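PDB 4TUF: major extracellular endoglucanase from Xanthomonas campestris pv. campestris, which catalyses the internal hydrolysis of beta-1,4-glucosidic linkages in cellulose, lichenin and cereal beta-D-glucans. Local coordinates for residues L52-V57 and G322-D327; G277-K282 and T338-L343. One frame throughout, in Å; residues are numbered along the deposited sequence.

Both contacts are apolar packing around helix 334-344, and their centres lie 10 Å apart. Interaction 2 is fully buried and joins strand 276-280 to that helix directly. Interaction 1 joins the turn before strand 56-61 to the loop preceding the helix, and partly exposed Leu52 brings it nearer the surface. Leu340 links them: its CD1 packs on Phe54 CZ at 3.7 Å, while its CD2 belongs to interaction 2. A polar tie, a probable hydrogen bond of 2.8 Å from Arg341 NH2 to Leu52 O, adds what neither contact contains across its own segments.

Interaction 1: residues L52-V57 and G322-D327; sequences LGFNAV and GGILRD
Leu52 and Ile324 have the nearest CA atoms across the two segments, 9.9 Å apart, so the two segments meet through side chains alone. Residues 52-57 carry the chain from the end of helix 42-51 into barrel strand 56-61, whereas 322-327 form part of the irregular loop between strand 309-311 and helix 334-344. Gly53 makes the sharp exit from the helix: its positive phi of 127° belongs to a Schellman motif, and at its backbone angles a beta carbon would collide with the preceding carbonyl oxygen, hence glycine. On either side of Gly53 in the sequence, Leu52 and Phe54 both have their beta carbons directed at the loop.

Ile324 receives them on separate branches. Its CG2 methyl lies 4.1 Å from Leu52 CD1, the two side chains sliding past each other in opposite directions. Its CG1, on the other branch, meets Phe54 CZ at 4.1 Å; here the side chains come from opposite directions, and the methylene approaches the ring obliquely. In Ile324 CG2 stands anti to the backbone N and CG1 anti to the carbonyl carbon (chi1 -60°), which spreads the fork over both neighbours. A beta-branched residue suits this place because it offers two carbons close to the backbone, while the long, flat phenylalanine reaches across from the loop just before strand 56-61.

Met337 of helix 334-344 touches all three residues, and Trp314 adds to the packing on Leu52 and Ile324. Trp344 meets the Phe54 ring edge-to-face. With only carbon atoms facing one another, the contact depends on shape and on exclusion of water. This fits the burial of Phe54 and Ile324. The contact thereby joins the approach to the second barrel strand, 56-61, to the loop leading into the last helix.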
loop_
_atom_site.group_PDB
_atom_site.type_symbol
_atom_site.label_atom_id
_atom_site.label_comp_id
_atom_site.label_asym_id
_atom_site.label_seq_id
_atom_site.Cartn_x
_atom_site.Cartn_y
_atom_site.Cartn_z
ATOM N N LEU A 52 -1.380 15.440 11.766
ATOM C CA LEU A 52 -1.122 14.384 12.739
ATOM C C LEU A 52 0.311 13.895 12.630
ATOM O O LEU A 52 0.829 13.248 13.542
ATOM C CB LEU A 52 -2.086 13.218 12.546
ATOM C CG LEU A 52 -3.564 13.504 12.801
ATOM C CD1 LEU A 52 -4.406 12.359 12.268
ATOM C CD2 LEU A 52 -3.828 13.726 14.278
ATOM N N GLY A 53 0.946 14.202 11.503
ATOM C CA GLY A 53 2.332 13.836 11.292
ATOM C C GLY A 53 2.592 13.074 10.010
ATOM O O GLY A 53 3.746 12.840 9.660
ATOM N N PHE A 54 1.530 12.678 9.310
ATOM C CA PHE A 54 1.683 11.931 8.061
ATOM C C PHE A 54 2.218 12.834 6.956
ATOM O O PHE A 54 1.761 13.964 6.797
ATOM C CB PHE A 54 0.352 11.315 7.603
ATOM C CG PHE A 54 -0.213 10.282 8.541
ATOM C CD1 PHE A 54 0.311 9.005 8.588
ATOM C CD2 PHE A 54 -1.296 10.580 9.349
ATOM C CE1 PHE A 54 -0.221 8.054 9.440
ATOM C CE2 PHE A 54 -1.830 9.634 10.200
ATOM C CZ PHE A 54 -1.292 8.370 10.243
ATOM N N ASN A 55 3.179 12.334 6.187
ATOM C CA ASN A 55 3.674 13.077 5.037
ATOM C C ASN A 55 3.580 12.253 3.764
ATOM O O ASN A 55 4.114 12.638 2.727
ATOM C CB ASN A 55 5.116 13.525 5.263
ATOM C CG ASN A 55 6.118 12.411 5.038
ATOM O OD1 ASN A 55 5.803 11.230 5.191
ATOM N ND2 ASN A 55 7.340 12.785 4.678
ATOM N N ALA A 56 2.912 11.109 3.854
ATOM C CA ALA A 56 2.833 10.199 2.724
ATOM C C ALA A 56 1.503 9.464 2.706
ATOM O O ALA A 56 0.936 9.164 3.751
ATOM C CB ALA A 56 3.985 9.211 2.759
ATOM N N VAL A 57 1.021 9.163 1.507
ATOM C CA VAL A 57 -0.286 8.553 1.334
ATOM C C VAL A 57 -0.240 7.477 0.244
ATOM O O VAL A 57 0.356 7.673 -0.817
ATOM C CB VAL A 57 -1.348 9.632 0.987
ATOM C CG1 VAL A 57 -2.390 9.101 0.023
ATOM C CG2 VAL A 57 -2.002 10.164 2.249
ATOM N N GLY A 322 -10.554 -1.137 11.603
ATOM C CA GLY A 322 -10.814 0.252 11.924
ATOM C C GLY A 322 -9.698 1.085 11.320
ATOM O O GLY A 322 -8.922 0.596 10.495
ATOM N N GLY A 323 -9.601 2.344 11.724
ATOM C CA GLY A 323 -8.602 3.221 11.149
ATOM C C GLY A 323 -8.005 4.197 12.143
ATOM O O GLY A 323 -7.996 3.953 13.347
ATOM N N ILE A 324 -7.485 5.302 11.626
ATOM C CA ILE A 324 -6.980 6.371 12.467
ATOM C C ILE A 324 -8.168 7.190 12.980
ATOM O O ILE A 324 -8.206 7.592 14.143
ATOM C CB ILE A 324 -5.987 7.256 11.701
ATOM C CG1 ILE A 324 -4.806 6.417 11.216
ATOM C CG2 ILE A 324 -5.476 8.374 12.575
ATOM C CD1 ILE A 324 -4.019 5.775 12.337
ATOM N N LEU A 325 -9.149 7.410 12.110
ATOM C CA LEU A 325 -10.394 8.062 12.510
ATOM C C LEU A 325 -11.369 7.058 13.112
ATOM O O LEU A 325 -11.389 5.888 12.728
ATOM C CB LEU A 325 -11.056 8.761 11.320
ATOM C CG LEU A 325 -10.300 9.919 10.672
ATOM C CD1 LEU A 325 -11.026 10.362 9.427
ATOM C CD2 LEU A 325 -10.156 11.078 11.639
ATOM N N ARG A 326 -12.179 7.517 14.058
ATOM C CA ARG A 326 -13.268 6.702 14.571
ATOM C C ARG A 326 -14.465 6.785 13.622
ATOM O O ARG A 326 -14.381 7.396 12.560
ATOM C CB ARG A 326 -13.659 7.140 15.982
ATOM C CG ARG A 326 -12.534 7.043 17.003
ATOM C CD ARG A 326 -13.066 7.216 18.422
ATOM N NE ARG A 326 -11.994 7.226 19.410
ATOM C CZ ARG A 326 -11.473 6.131 19.954
ATOM N NH1 ARG A 326 -11.932 4.939 19.600
ATOM N NH2 ARG A 326 -10.496 6.227 20.848
ATOM N N ASP A 327 -15.580 6.180 14.013
ATOM C CA ASP A 327 -16.735 6.061 13.128
ATOM C C ASP A 327 -17.445 7.394 12.885
ATOM O O ASP A 327 -18.256 7.507 11.963
ATOM C CB ASP A 327 -17.723 5.038 13.694
ATOM C CG ASP A 327 -17.088 3.678 13.922
ATOM O OD1 ASP A 327 -16.323 3.219 13.045
ATOM O OD2 ASP A 327 -17.349 3.072 14.983
#

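Interaction 2: residues G277-K282 and T338-L343; sequences GEFGGK and TLLRTL
In the (beta/alpha)8, or TIM, barrel of this family 5 catalytic domain, the seventh strand packs against the last helix through Phe279, which meets Leu340 and Leu343 of helix 334-344. Phe279 follows Glu278, the nucleophile by similarity, and the two side chains leave the backbone in opposite directions. The carboxylate of Glu278 pairs with Arg58 in a salt bridge and is hydrogen-bonded to the Tyr238 hydroxyl, while the phenyl ring turns to the hydrophobic layer outside the strands. Adjacent positions on one strand thus face two ways, one probably serving the catalytic centre and the other the packing behind it.

The tip of the ring does the touching. Phe279 CZ lies 3.8 Å from Leu343 CD2 and 4.0 Å from Leu340 CD2, both methyls approaching obliquely. Leu343, with CG anti to its backbone N (chi1 174°), extends toward the ring, and the two side chains come from opposite directions. Leu340 instead slides past the phenyl group. Three residues apart, the two leucines fall on nearly the same side of the helix, and their flexible branched ends suit the flat aromatic carbon surface. Tyr311 of the neighbouring strand packs edge-to-face with Phe279, and Val237 also touches it.

Farther round the helix, exposed Thr342 turns its hydroxyl back on the main chain. Thr338 O takes both Thr342 N and Thr342 OG1, from opposite faces of its carbonyl plane, the OG1 bond measuring 3.0 Å.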
loop_
_atom_site.group_PDB
_atom_site.type_symbol
_atom_site.label_atom_id
_atom_site.label_comp_id
_atom_site.label_asym_id
_atom_site.label_seq_id
_atom_site.Cartn_x
_atom_site.Cartn_y
_atom_site.Cartn_z
ATOM N N GLY A 277 3.617 -1.927 2.840
ATOM C CA GLY A 277 2.559 -1.246 2.117
ATOM C C GLY A 277 1.277 -1.161 2.924
ATOM O O GLY A 277 0.548 -0.174 2.849
ATOM N N GLU A 278 0.996 -2.208 3.692
ATOM C CA GLU A 278 -0.144 -2.222 4.602
ATOM C C GLU A 278 0.198 -2.979 5.876
ATOM O O GLU A 278 0.695 -4.106 5.829
ATOM C CB GLU A 278 -1.371 -2.868 3.947
ATOM C CG GLU A 278 -1.993 -2.079 2.809
ATOM C CD GLU A 278 -3.195 -2.784 2.219
ATOM O OE1 GLU A 278 -3.720 -3.696 2.888
ATOM O OE2 GLU A 278 -3.616 -2.437 1.092
ATOM N N PHE A 279 -0.067 -2.351 7.013
ATOM C CA PHE A 279 -0.042 -3.037 8.296
ATOM C C PHE A 279 -0.976 -2.303 9.255
ATOM O O PHE A 279 -1.193 -1.092 9.120
ATOM C CB PHE A 279 1.379 -3.112 8.856
ATOM C CG PHE A 279 1.930 -1.789 9.301
ATOM C CD1 PHE A 279 2.466 -0.901 8.382
ATOM C CD2 PHE A 279 1.922 -1.437 10.641
ATOM C CE1 PHE A 279 2.975 0.317 8.792
ATOM C CE2 PHE A 279 2.433 -0.221 11.059
ATOM C CZ PHE A 279 2.959 0.657 10.136
ATOM N N GLY A 280 -1.550 -3.026 10.209
ATOM C CA GLY A 280 -2.529 -2.419 11.090
ATOM C C GLY A 280 -3.513 -3.395 11.690
ATOM O O GLY A 280 -3.409 -4.610 11.492
ATOM N N GLY A 281 -4.476 -2.854 12.428
ATOM C CA GLY A 281 -5.406 -3.658 13.199
ATOM C C GLY A 281 -6.097 -2.831 14.266
ATOM O O GLY A 281 -5.799 -1.650 14.434
ATOM N N LYS A 282 -7.004 -3.455 15.008
ATOM C CA LYS A 282 -7.900 -2.708 15.871
ATOM C C LYS A 282 -7.210 -2.123 17.102
ATOM O O LYS A 282 -7.740 -1.198 17.723
ATOM C CB LYS A 282 -9.082 -3.589 16.277
ATOM C CG LYS A 282 -10.008 -3.889 15.106
ATOM C CD LYS A 282 -11.351 -4.454 15.545
ATOM C CE LYS A 282 -12.342 -4.459 14.390
ATOM N NZ LYS A 282 -13.596 -5.181 14.732
ATOM N N THR A 338 0.296 7.377 18.577
ATOM C CA THR A 338 1.478 7.311 19.428
ATOM C C THR A 338 2.358 6.134 19.009
ATOM O O THR A 338 3.583 6.205 19.084
ATOM C CB THR A 338 1.089 7.197 20.913
ATOM O OG1 THR A 338 0.336 8.357 21.289
ATOM C CG2 THR A 338 2.323 7.102 21.795
ATOM N N LEU A 339 1.724 5.064 18.544
ATOM C CA LEU A 339 2.445 3.902 18.028
ATOM C C LEU A 339 3.211 4.232 16.747
ATOM O O LEU A 339 4.362 3.833 16.577
ATOM C CB LEU A 339 1.478 2.749 17.762
ATOM C CG LEU A 339 2.083 1.470 17.186
ATOM C CD1 LEU A 339 2.807 0.684 18.268
ATOM C CD2 LEU A 339 1.010 0.627 16.525
ATOM N N LEU A 340 2.559 4.959 15.846
ATOM C CA LEU A 340 3.174 5.325 14.579
ATOM C C LEU A 340 4.339 6.294 14.778
ATOM O O LEU A 340 5.373 6.164 14.123
ATOM C CB LEU A 340 2.133 5.929 13.635
ATOM C CG LEU A 340 1.122 4.935 13.058
ATOM C CD1 LEU A 340 -0.014 5.663 12.377
ATOM C CD2 LEU A 340 1.804 4.000 12.077
ATOM N N ARG A 341 4.183 7.258 15.680
ATOM C CA ARG A 341 5.254 8.221 15.921
ATOM C C ARG A 341 6.462 7.522 16.528
ATOM O O ARG A 341 7.603 7.914 16.287
ATOM C CB ARG A 341 4.775 9.359 16.819
ATOM C CG ARG A 341 3.683 10.192 16.170
ATOM C CD ARG A 341 3.380 11.465 16.930
ATOM N NE ARG A 341 2.262 12.189 16.327
ATOM C CZ ARG A 341 1.035 12.235 16.835
ATOM N NH1 ARG A 341 0.755 11.611 17.973
ATOM N NH2 ARG A 341 0.089 12.916 16.209
ATOM N N THR A 342 6.200 6.474 17.302
ATOM C CA THR A 342 7.262 5.637 17.836
ATOM C C THR A 342 8.038 4.989 16.696
ATOM O O THR A 342 9.264 5.025 16.673
ATOM C CB THR A 342 6.703 4.554 18.771
ATOM O OG1 THR A 342 6.266 5.163 19.991
ATOM C CG2 THR A 342 7.767 3.505 19.084
ATOM N N LEU A 343 7.307 4.410 15.749
ATOM C CA LEU A 343 7.905 3.813 14.559
ATOM C C LEU A 343 8.697 4.840 13.755
ATOM O O LEU A 343 9.817 4.570 13.324
ATOM C CB LEU A 343 6.825 3.182 13.675
ATOM C CG LEU A 343 7.298 2.639 12.322
ATOM C CD1 LEU A 343 8.215 1.440 12.514
ATOM C CD2 LEU A 343 6.122 2.287 11.423
#